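Ferredoxin (Thermus aquaticus, PDB 1H98) shuttles electrons between partners in metabolism by means of one [3Fe-4S] and one [4Fe-4S] cluster. Local coordinates at residues 3-8 against 62-67; 10-15 against 25-30; 29-34 against 69-74. All coordinates share one frame; numbering follows the deposited sequence.

Interaction 1: residues 3-8 against 62-67; sequences VICEPC and EQWKSY. Unlike the reference sequence in segment 3-8: Glu6 (reference Gln). With F3S (Fe3-s4 cluster), chain C.
Trp64 lays one face of its indole over Glu6 and Pro7. Glu6 CB sits 3.8 Å from the centroid of the five-membered ring and Pro7 CD 3.9 Å from that of the six-membered ring, two CH-pi contacts offset toward the rim. The far end of the indole meets the proline ring tip to tip, Trp64 CH2 lying 3.4 Å from Pro7 CG, while Cys5 CB approaches Trp64 CE3 obliquely at 3.7 Å. Three residues on, in helix 66-74, Tyr67 places CG anti to its carbonyl carbon (chi1 -75°) and spreads its ring over the backbone of residues 5-6, with Glu6 N 3.5 Å above the ring centre. Its OH lies 3.0 Å from Glu6 OE1, a possible hydrogen bond in competition with another acceptor. At the base of the tyrosine, Val3 CG1 lies 3.5 Å from Tyr67 O, and Cys5 SG touches Tyr67 CB. The 3-10 turn 6-8 ends in Cys8, whose SG binds iron FE3 of the [3Fe-4S] cluster at 2.2 Å. With two aromatic faces against aliphatic carbons and a peptide, the contact is mainly apolar, its one polar pair at the exposed Glu6, joining the C-terminal helix region to a segment bearing a cluster ligand.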
loop_
_atom_site.group_PDB
_atom_site.type_symbol
_atom_site.label_atom_id
_atom_site.label_comp_id
_atom_site.label_asym_id
_atom_site.label_seq_id
_atom_site.Cartn_x
_atom_site.Cartn_y
_atom_site.Cartn_z
ATOM N N VAL A 3 3.787 0.756 2.057
ATOM C CA VAL A 3 3.376 -0.583 1.655
ATOM C C VAL A 3 1.967 -0.926 2.128
ATOM O O VAL A 3 1.613 -0.633 3.266
ATOM C CB VAL A 3 4.370 -1.632 2.251
ATOM C CG1 VAL A 3 3.977 -3.049 1.856
ATOM C CG2 VAL A 3 5.809 -1.327 1.796
ATOM N N ILE A 4 1.157 -1.515 1.248
ATOM C CA ILE A 4 -0.198 -1.921 1.621
ATOM C C ILE A 4 -0.097 -3.358 2.130
ATOM O O ILE A 4 0.350 -4.263 1.409
ATOM C CB ILE A 4 -1.199 -1.836 0.429
ATOM C CG1 ILE A 4 -1.400 -0.371 0.020
ATOM C CG2 ILE A 4 -2.527 -2.483 0.813
ATOM C CD1 ILE A 4 -2.349 -0.164 -1.142
ATOM N N CYS A 5 -0.483 -3.557 3.382
ATOM C CA CYS A 5 -0.394 -4.868 4.000
ATOM C C CYS A 5 -1.692 -5.671 4.024
ATOM O O CYS A 5 -2.694 -5.293 3.409
ATOM C CB CYS A 5 0.228 -4.737 5.395
ATOM S SG CYS A 5 1.867 -3.938 5.373
ATOM N N GLU A 6 -1.667 -6.764 4.781
ATOM C CA GLU A 6 -2.778 -7.700 4.909
ATOM C C GLU A 6 -4.230 -7.224 5.040
ATOM O O GLU A 6 -5.105 -7.738 4.344
ATOM C CB GLU A 6 -2.466 -8.684 6.032
ATOM C CG GLU A 6 -3.446 -9.826 6.142
ATOM C CD GLU A 6 -2.880 -10.977 6.938
ATOM O OE1 GLU A 6 -1.886 -11.592 6.475
ATOM O OE2 GLU A 6 -3.432 -11.262 8.023
ATOM N N PRO A 7 -4.507 -6.238 5.910
ATOM C CA PRO A 7 -5.886 -5.756 6.084
ATOM C C PRO A 7 -6.673 -5.361 4.823
ATOM O O PRO A 7 -7.907 -5.379 4.829
ATOM C CB PRO A 7 -5.709 -4.571 7.039
ATOM C CG PRO A 7 -4.521 -4.971 7.844
ATOM C CD PRO A 7 -3.590 -5.490 6.785
ATOM N N CYS A 8 -5.965 -5.002 3.756
ATOM C CA CYS A 8 -6.605 -4.595 2.503
ATOM C C CYS A 8 -7.326 -5.756 1.829
ATOM O O CYS A 8 -8.342 -5.553 1.161
ATOM C CB CYS A 8 -5.568 -4.011 1.528
ATOM S SG CYS A 8 -6.254 -3.313 -0.013
ATOM N N GLU A 62 6.517 -6.702 11.857
ATOM C CA GLU A 62 7.360 -7.875 11.648
ATOM C C GLU A 62 6.597 -9.029 11.014
ATOM O O GLU A 62 7.106 -9.713 10.131
ATOM C CB GLU A 62 7.965 -8.322 12.981
ATOM C CG GLU A 62 9.277 -9.086 12.850
ATOM N N GLN A 63 5.344 -9.189 11.411
ATOM C CA GLN A 63 4.505 -10.263 10.903
ATOM C C GLN A 63 4.052 -10.055 9.460
ATOM O O GLN A 63 3.689 -11.010 8.772
ATOM C CB GLN A 63 3.289 -10.439 11.808
ATOM C CG GLN A 63 3.628 -10.756 13.268
ATOM C CD GLN A 63 4.107 -9.548 14.067
ATOM O OE1 GLN A 63 3.997 -8.399 13.624
ATOM N NE2 GLN A 63 4.622 -9.804 15.261
ATOM N N TRP A 64 4.096 -8.812 8.996
ATOM C CA TRP A 64 3.674 -8.492 7.637
ATOM C C TRP A 64 4.799 -8.100 6.678
ATOM O O TRP A 64 4.530 -7.587 5.592
ATOM C CB TRP A 64 2.609 -7.392 7.668
ATOM C CG TRP A 64 1.297 -7.840 8.234
ATOM C CD1 TRP A 64 0.847 -9.126 8.342
ATOM C CD2 TRP A 64 0.267 -7.010 8.780
ATOM N NE1 TRP A 64 -0.396 -9.147 8.928
ATOM C CE2 TRP A 64 -0.776 -7.860 9.206
ATOM C CE3 TRP A 64 0.126 -5.625 8.955
ATOM C CZ2 TRP A 64 -1.945 -7.373 9.801
ATOM C CZ3 TRP A 64 -1.034 -5.143 9.545
ATOM C CH2 TRP A 64 -2.053 -6.015 9.961
ATOM N N LYS A 65 6.044 -8.409 7.035
ATOM C CA LYS A 65 7.199 -8.070 6.196
ATOM C C LYS A 65 7.088 -8.605 4.775
ATOM O O LYS A 65 7.587 -7.986 3.836
ATOM C CB LYS A 65 8.495 -8.581 6.824
ATOM C CG LYS A 65 8.769 -8.022 8.215
ATOM C CD LYS A 65 9.410 -6.646 8.192
ATOM C CE LYS A 65 10.901 -6.765 7.926
ATOM N NZ LYS A 65 11.634 -5.470 8.036
ATOM N N SER A 66 6.424 -9.742 4.614
ATOM C CA SER A 66 6.255 -10.355 3.299
ATOM C C SER A 66 5.495 -9.458 2.316
ATOM O O SER A 66 5.621 -9.616 1.098
ATOM C CB SER A 66 5.535 -11.698 3.424
ATOM O OG SER A 66 4.206 -11.526 3.887
ATOM N N TYR A 67 4.702 -8.523 2.836
ATOM C CA TYR A 67 3.942 -7.629 1.977
ATOM C C TYR A 67 4.803 -6.615 1.232
ATOM O O TYR A 67 4.385 -6.076 0.205
ATOM C CB TYR A 67 2.813 -6.960 2.755
ATOM C CG TYR A 67 1.679 -7.925 3.012
ATOM C CD1 TYR A 67 1.656 -8.712 4.162
ATOM C CD2 TYR A 67 0.664 -8.104 2.068
ATOM C CE1 TYR A 67 0.658 -9.658 4.362
ATOM C CE2 TYR A 67 -0.337 -9.051 2.258
ATOM C CZ TYR A 67 -0.333 -9.823 3.405
ATOM O OH TYR A 67 -1.298 -10.779 3.598
HETATM FE FE1 F3S C . -6.607 1.461 0.123
HETATM FE FE3 F3S C . -6.871 -1.283 0.598
HETATM FE FE4 F3S C . -7.179 0.553 2.649
HETATM S S1 F3S C . -7.651 -0.106 -1.222
HETATM S S2 F3S C . -8.129 2.368 1.575
HETATM S S3 F3S C . -5.217 0.150 1.448
HETATM S S4 F3S C . -8.490 -1.287 2.227
#

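Interaction 2: residues 10-15 against 25-30. With F3S (Fe3-s4 cluster), chain C.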
loop_
_atom_site.group_PDB
_atom_site.type_symbol
_atom_site.label_atom_id
_atom_site.label_comp_id
_atom_site.label_asym_id
_atom_site.label_seq_id
_atom_site.Cartn_x
_atom_site.Cartn_y
_atom_site.Cartn_z
ATOM N N GLY A 10 -9.727 -8.511 0.958
ATOM C CA GLY A 10 -11.116 -8.718 1.315
ATOM C C GLY A 10 -11.830 -7.418 1.621
ATOM O O GLY A 10 -13.018 -7.427 1.933
ATOM N N VAL A 11 -11.120 -6.296 1.531
ATOM C CA VAL A 11 -11.717 -4.996 1.810
ATOM C C VAL A 11 -11.623 -4.070 0.601
ATOM O O VAL A 11 -12.642 -3.623 0.087
ATOM C CB VAL A 11 -11.059 -4.327 3.036
ATOM C CG1 VAL A 11 -11.676 -2.954 3.291
ATOM C CG2 VAL A 11 -11.229 -5.218 4.260
ATOM N N LYS A 12 -10.402 -3.792 0.153
ATOM C CA LYS A 12 -10.163 -2.923 -1.000
ATOM C C LYS A 12 -11.052 -1.681 -0.987
ATOM O O LYS A 12 -11.690 -1.342 -1.985
ATOM C CB LYS A 12 -10.345 -3.710 -2.301
ATOM C CG LYS A 12 -9.374 -4.872 -2.438
ATOM C CD LYS A 12 -9.637 -5.713 -3.679
ATOM C CE LYS A 12 -9.404 -4.925 -4.955
ATOM N NZ LYS A 12 -9.611 -5.760 -6.169
ATOM N N ASP A 13 -11.033 -0.976 0.141
ATOM C CA ASP A 13 -11.838 0.223 0.335
ATOM C C ASP A 13 -11.596 1.314 -0.702
ATOM O O ASP A 13 -12.525 2.019 -1.087
ATOM C CB ASP A 13 -11.611 0.780 1.740
ATOM C CG ASP A 13 -12.390 2.048 1.988
ATOM O OD1 ASP A 13 -13.574 1.965 2.378
ATOM O OD2 ASP A 13 -11.816 3.129 1.781
ATOM N N GLN A 14 -10.335 1.502 -1.078
ATOM C CA GLN A 14 -9.919 2.488 -2.077
ATOM C C GLN A 14 -9.892 3.966 -1.693
ATOM O O GLN A 14 -9.582 4.808 -2.536
ATOM C CB GLN A 14 -10.672 2.278 -3.395
ATOM C CG GLN A 14 -10.375 0.930 -4.038
ATOM C CD GLN A 14 -11.356 0.565 -5.138
ATOM O OE1 GLN A 14 -11.400 1.210 -6.185
ATOM N NE2 GLN A 14 -12.138 -0.485 -4.912
ATOM N N SER A 15 -10.143 4.298 -0.429
ATOM C CA SER A 15 -10.076 5.704 -0.018
ATOM C C SER A 15 -8.655 6.236 -0.219
ATOM O O SER A 15 -8.449 7.417 -0.491
ATOM C CB SER A 15 -10.481 5.870 1.446
ATOM O OG SER A 15 -11.876 5.686 1.614
ATOM N N ILE A 25 -1.147 4.053 -6.564
ATOM C CA ILE A 25 -1.805 2.947 -5.868
ATOM C C ILE A 25 -2.664 2.255 -6.922
ATOM O O ILE A 25 -3.565 2.874 -7.503
ATOM C CB ILE A 25 -2.669 3.435 -4.687
ATOM C CG1 ILE A 25 -1.788 4.167 -3.666
ATOM C CG2 ILE A 25 -3.375 2.247 -4.023
ATOM C CD1 ILE A 25 -2.537 4.742 -2.481
ATOM N N TYR A 26 -2.380 0.978 -7.165
ATOM C CA TYR A 26 -3.062 0.217 -8.204
ATOM C C TYR A 26 -3.736 -1.072 -7.734
ATOM O O TYR A 26 -3.353 -1.664 -6.722
ATOM C CB TYR A 26 -2.062 -0.142 -9.309
ATOM C CG TYR A 26 -1.257 1.019 -9.850
ATOM C CD1 TYR A 26 -1.757 1.813 -10.884
ATOM C CD2 TYR A 26 0.020 1.306 -9.351
ATOM C CE1 TYR A 26 -1.014 2.858 -11.417
ATOM C CE2 TYR A 26 0.774 2.349 -9.879
ATOM C CZ TYR A 26 0.247 3.119 -10.913
ATOM O OH TYR A 26 0.985 4.137 -11.454
ATOM N N ASP A 27 -4.708 -1.528 -8.522
ATOM C CA ASP A 27 -5.455 -2.747 -8.238
ATOM C C ASP A 27 -4.571 -3.962 -8.507
ATOM O O ASP A 27 -4.139 -4.183 -9.636
ATOM C CB ASP A 27 -6.706 -2.800 -9.130
ATOM C CG ASP A 27 -7.678 -3.902 -8.729
ATOM O OD1 ASP A 27 -7.320 -4.799 -7.942
ATOM O OD2 ASP A 27 -8.824 -3.869 -9.210
ATOM N N GLY A 28 -4.329 -4.761 -7.472
ATOM C CA GLY A 28 -3.499 -5.940 -7.626
ATOM C C GLY A 28 -4.272 -7.240 -7.520
ATOM O O GLY A 28 -3.683 -8.297 -7.299
ATOM N N GLY A 29 -5.592 -7.173 -7.660
ATOM C CA GLY A 29 -6.402 -8.374 -7.575
ATOM C C GLY A 29 -6.995 -8.568 -6.195
ATOM O O GLY A 29 -8.075 -8.052 -5.910
ATOM N N ASP A 30 -6.292 -9.282 -5.322
ATOM C CA ASP A 30 -6.803 -9.509 -3.973
ATOM C C ASP A 30 -6.613 -8.305 -3.044
ATOM O O ASP A 30 -7.175 -8.262 -1.949
ATOM C CB ASP A 30 -6.217 -10.795 -3.366
ATOM C CG ASP A 30 -4.718 -10.708 -3.074
ATOM O OD1 ASP A 30 -4.006 -9.830 -3.619
ATOM O OD2 ASP A 30 -4.247 -11.557 -2.288
HETATM FE FE1 F3S C . -6.607 1.461 0.123
HETATM FE FE3 F3S C . -6.871 -1.283 0.598
HETATM FE FE4 F3S C . -7.179 0.553 2.649
HETATM S S1 F3S C . -7.651 -0.106 -1.222
HETATM S S2 F3S C . -8.129 2.368 1.575
HETATM S S3 F3S C . -5.217 0.150 1.448
HETATM S S4 F3S C . -8.490 -1.287 2.227
HETATM O O HOH W 1 -9.892 -8.984 -1.797
#
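Lys12 NZ is gripped by two acceptors of 25-30: it donates to Gly29 O at 2.8 Å and forms a salt bridge with Asp27 OD1 at 3.1 Å. The carboxylate oxygen is met on its syn side, 30° out of plane. From the opposite face of that plane Gly29 N donates to Asp27 OD1 (2.9 Å), closing an Asx turn that fixes the carboxylate where the ammonium arrives. A bend in the lysine chain at chi3 (65°) sets CE 3.5 Å from Gly29 O, and the Lys12 and Asp27 side chains cross at about a right angle. The contact ties the cluster-binding loop of this ferredoxin to the turn after strand 25-27, in the hairpin with strand 32-34. In the loop, backbone N atoms of Asp13, Gln14 and Ser15 lie near sulfurs of the [3Fe-4S] cluster, closest at Gln14 N to S1, 3.1 Å. Asp13 OD2 accepts from Ser15 N, a second Asx turn, and also from Ser15 OG; Gln14 NE2 donates to Lys12 O. Farther out, one water bridges Gly10 N and Asp30 O, 2.8 Å from each, while the Asp30 carboxylate turns to Lys70. Lys12 CD packs against Asp30 O, and Phe32 lies against Lys12 and Gln14.

Interaction 3: residues 29-34 against 69-74; sequences GDQFYI and EKNRKL. With F3S (Fe3-s4 cluster), chain C; SF4 (iron/sulfur cluster), chain B.
Tyr33 packs against Asn71 and Leu74 of helix 66-74. Its CB meets Asn71 OD1 at 3.6 Å and Leu74 CD1 at 3.7 Å. CG is placed between the backbone N and the carbonyl carbon (chi1 68°), and from there the ring extends under the leucine: Leu74 CB stands over one face, 3.7 Å from the centroid, a CH-pi contact offset toward the rim. CD2 and CG are the ring atoms nearest to that CB; CD1 comes near Asn71 O, CZ reaches Leu74 O, and at the tip the hydroxyl OH is 3.5 Å from the same carbonyl oxygen. An alanine here would probably leave Leu74 CB without the ring face beneath it and open a gap between strand and helix. Strand 32-34, the second strand of the hairpin with 25-27, is nearly perpendicular to helix segment 69-74, the segment axes 7.6 Å apart at closest approach and 94° between their directions. Asn71 OD1 accepts from Ile34 N at 3.0 Å in a nearly straight bond (174°), while its ND2 donates to Tyr67 O and Ile4 O. Ile34 CD1 turns toward sulfur S4 of the [4Fe-4S] cluster, and Phe32 CB lies near S1 of the [3Fe-4S] cluster. At the other end, the fully extended Lys70 brings NZ tip to tip with two residues, donating to Gln31 OE1 at 2.8 Å and forming a salt bridge with Asp30 OD2 at 3.0 Å. Gln31 NE2, in turn, donates to Phe32 O and to Ile4 O, holding the glutamine amide in place.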
loop_
_atom_site.group_PDB
_atom_site.type_symbol
_atom_site.label_atom_id
_atom_site.label_comp_id
_atom_site.label_asym_id
_atom_site.label_seq_id
_atom_site.Cartn_x
_atom_site.Cartn_y
_atom_site.Cartn_z
ATOM N N GLY A 29 -5.592 -7.173 -7.660
ATOM C CA GLY A 29 -6.402 -8.374 -7.575
ATOM C C GLY A 29 -6.995 -8.568 -6.195
ATOM O O GLY A 29 -8.075 -8.052 -5.910
ATOM N N ASP A 30 -6.292 -9.282 -5.322
ATOM C CA ASP A 30 -6.803 -9.509 -3.973
ATOM C C ASP A 30 -6.613 -8.305 -3.044
ATOM O O ASP A 30 -7.175 -8.262 -1.949
ATOM C CB ASP A 30 -6.217 -10.795 -3.366
ATOM C CG ASP A 30 -4.718 -10.708 -3.074
ATOM O OD1 ASP A 30 -4.006 -9.830 -3.619
ATOM O OD2 ASP A 30 -4.247 -11.557 -2.288
ATOM N N GLN A 31 -5.845 -7.321 -3.501
ATOM C CA GLN A 31 -5.590 -6.109 -2.729
ATOM C C GLN A 31 -5.007 -5.056 -3.663
ATOM O O GLN A 31 -4.641 -5.362 -4.801
ATOM C CB GLN A 31 -4.572 -6.385 -1.609
ATOM C CG GLN A 31 -3.166 -6.767 -2.101
ATOM C CD GLN A 31 -2.117 -6.757 -0.988
ATOM O OE1 GLN A 31 -1.809 -7.788 -0.396
ATOM N NE2 GLN A 31 -1.558 -5.588 -0.713
ATOM N N PHE A 32 -4.993 -3.809 -3.212
ATOM C CA PHE A 32 -4.379 -2.742 -3.991
ATOM C C PHE A 32 -2.916 -2.750 -3.544
ATOM O O PHE A 32 -2.580 -3.373 -2.534
ATOM C CB PHE A 32 -5.043 -1.394 -3.707
ATOM C CG PHE A 32 -6.152 -1.058 -4.662
ATOM C CD1 PHE A 32 -7.343 -1.781 -4.655
ATOM C CD2 PHE A 32 -5.989 -0.055 -5.608
ATOM C CE1 PHE A 32 -8.356 -1.510 -5.586
ATOM C CE2 PHE A 32 -6.995 0.224 -6.544
ATOM C CZ PHE A 32 -8.178 -0.509 -6.529
ATOM N N TYR A 33 -2.034 -2.141 -4.321
ATOM C CA TYR A 33 -0.628 -2.113 -3.953
ATOM C C TYR A 33 -0.057 -0.758 -4.301
ATOM O O TYR A 33 -0.631 -0.024 -5.110
ATOM C CB TYR A 33 0.145 -3.226 -4.673
ATOM C CG TYR A 33 0.257 -3.030 -6.167
ATOM C CD1 TYR A 33 1.346 -2.357 -6.717
ATOM C CD2 TYR A 33 -0.731 -3.506 -7.029
ATOM C CE1 TYR A 33 1.450 -2.160 -8.085
ATOM C CE2 TYR A 33 -0.636 -3.316 -8.400
ATOM C CZ TYR A 33 0.455 -2.642 -8.921
ATOM O OH TYR A 33 0.551 -2.449 -10.284
ATOM N N ILE A 34 1.057 -0.420 -3.661
ATOM C CA ILE A 34 1.737 0.846 -3.889
ATOM C C ILE A 34 2.984 0.590 -4.728
ATOM O O ILE A 34 3.803 -0.272 -4.387
ATOM C CB ILE A 34 2.129 1.515 -2.542
ATOM C CG1 ILE A 34 0.870 2.040 -1.834
ATOM C CG2 ILE A 34 3.120 2.648 -2.773
ATOM C CD1 ILE A 34 1.100 2.501 -0.402
ATOM N N GLU A 69 7.656 -7.327 -0.376
ATOM C CA GLU A 69 7.973 -7.991 -1.633
ATOM C C GLU A 69 6.725 -8.214 -2.486
ATOM O O GLU A 69 6.795 -8.146 -3.713
ATOM C CB GLU A 69 8.711 -9.311 -1.389
ATOM C CG GLU A 69 9.195 -10.016 -2.667
ATOM C CD GLU A 69 10.073 -9.140 -3.573
ATOM O OE1 GLU A 69 10.771 -8.234 -3.071
ATOM O OE2 GLU A 69 10.072 -9.371 -4.804
ATOM N N LYS A 70 5.585 -8.463 -1.844
ATOM C CA LYS A 70 4.335 -8.658 -2.579
ATOM C C LYS A 70 3.990 -7.407 -3.390
ATOM O O LYS A 70 3.647 -7.503 -4.566
ATOM C CB LYS A 70 3.182 -9.001 -1.630
ATOM C CG LYS A 70 1.907 -9.371 -2.367
ATOM C CD LYS A 70 0.775 -9.714 -1.427
ATOM C CE LYS A 70 -0.473 -10.088 -2.219
ATOM N NZ LYS A 70 -1.638 -10.394 -1.346
ATOM N N ASN A 71 4.078 -6.238 -2.756
ATOM C CA ASN A 71 3.800 -4.974 -3.437
ATOM C C ASN A 71 4.795 -4.812 -4.585
ATOM O O ASN A 71 4.430 -4.365 -5.670
ATOM C CB ASN A 71 3.918 -3.794 -2.469
ATOM C CG ASN A 71 2.661 -3.578 -1.641
ATOM O OD1 ASN A 71 2.055 -2.505 -1.684
ATOM N ND2 ASN A 71 2.276 -4.580 -0.865
ATOM N N ARG A 72 6.051 -5.183 -4.343
ATOM C CA ARG A 72 7.081 -5.100 -5.380
ATOM C C ARG A 72 6.752 -6.007 -6.567
ATOM O O ARG A 72 6.840 -5.581 -7.718
ATOM C CB ARG A 72 8.469 -5.454 -4.818
ATOM C CG ARG A 72 9.101 -4.355 -3.964
ATOM C CD ARG A 72 10.450 -4.772 -3.374
ATOM N NE ARG A 72 11.382 -5.212 -4.411
ATOM C CZ ARG A 72 12.162 -4.400 -5.124
ATOM N NH1 ARG A 72 12.144 -3.092 -4.910
ATOM N NH2 ARG A 72 12.920 -4.897 -6.094
ATOM N N LYS A 73 6.363 -7.249 -6.294
ATOM C CA LYS A 73 6.032 -8.190 -7.361
ATOM C C LYS A 73 4.814 -7.733 -8.145
ATOM O O LYS A 73 4.770 -7.873 -9.364
ATOM C CB LYS A 73 5.798 -9.601 -6.812
ATOM C CG LYS A 73 7.074 -10.394 -6.521
ATOM C CD LYS A 73 6.728 -11.763 -5.940
ATOM N N LEU A 74 3.816 -7.210 -7.441
ATOM C CA LEU A 74 2.615 -6.719 -8.094
ATOM C C LEU A 74 2.978 -5.548 -9.005
ATOM O O LEU A 74 2.391 -5.378 -10.076
ATOM C CB LEU A 74 1.562 -6.311 -7.055
ATOM C CG LEU A 74 0.899 -7.456 -6.276
ATOM C CD1 LEU A 74 -0.028 -6.906 -5.212
ATOM C CD2 LEU A 74 0.129 -8.360 -7.213
HETATM FE FE1 F3S C . -6.607 1.461 0.123
HETATM FE FE3 F3S C . -6.871 -1.283 0.598
HETATM FE FE4 F3S C . -7.179 0.553 2.649
HETATM S S1 F3S C . -7.651 -0.106 -1.222
HETATM S S2 F3S C . -8.129 2.368 1.575
HETATM S S3 F3S C . -5.217 0.150 1.448
HETATM S S4 F3S C . -8.490 -1.287 2.227
HETATM FE FE1 SF4 B . 3.150 7.043 -1.496
HETATM FE FE2 SF4 B . 0.780 8.006 -2.583
HETATM FE FE3 SF4 B . 0.824 7.036 0.007
HETATM FE FE4 SF4 B . 2.033 9.433 -0.631
HETATM S S1 SF4 B . -0.238 8.962 -0.736
HETATM S S2 SF4 B . 2.923 7.692 0.712
HETATM S S3 SF4 B . 2.874 8.994 -2.726
HETATM S S4 SF4 B . 1.230 5.813 -1.948
#

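In the fold
Interactions 1 and 3 share helix 66-74: residues 62-67 meet 3-8, and 69-74 meet strand 32-34; their centres are about 10 Å apart and their segments alternate along the chain. Ile4 O links them by hydrogen bonds to the helix and to the loop before strand 32-34. Interaction 2 lies wholly between the two segments of interaction 1 in sequence, its centre about 13 Å from that of interaction 1 and 9 Å from that of interaction 3. It shares Gly29 and Asp30 with the latter, and strands 25-27 and 32-34 pair in one antiparallel sheet. All three have a segment that touches the [3Fe-4S] cluster; the C-terminal helix packs on the N-terminal segment and hairpin that carry some of those residues.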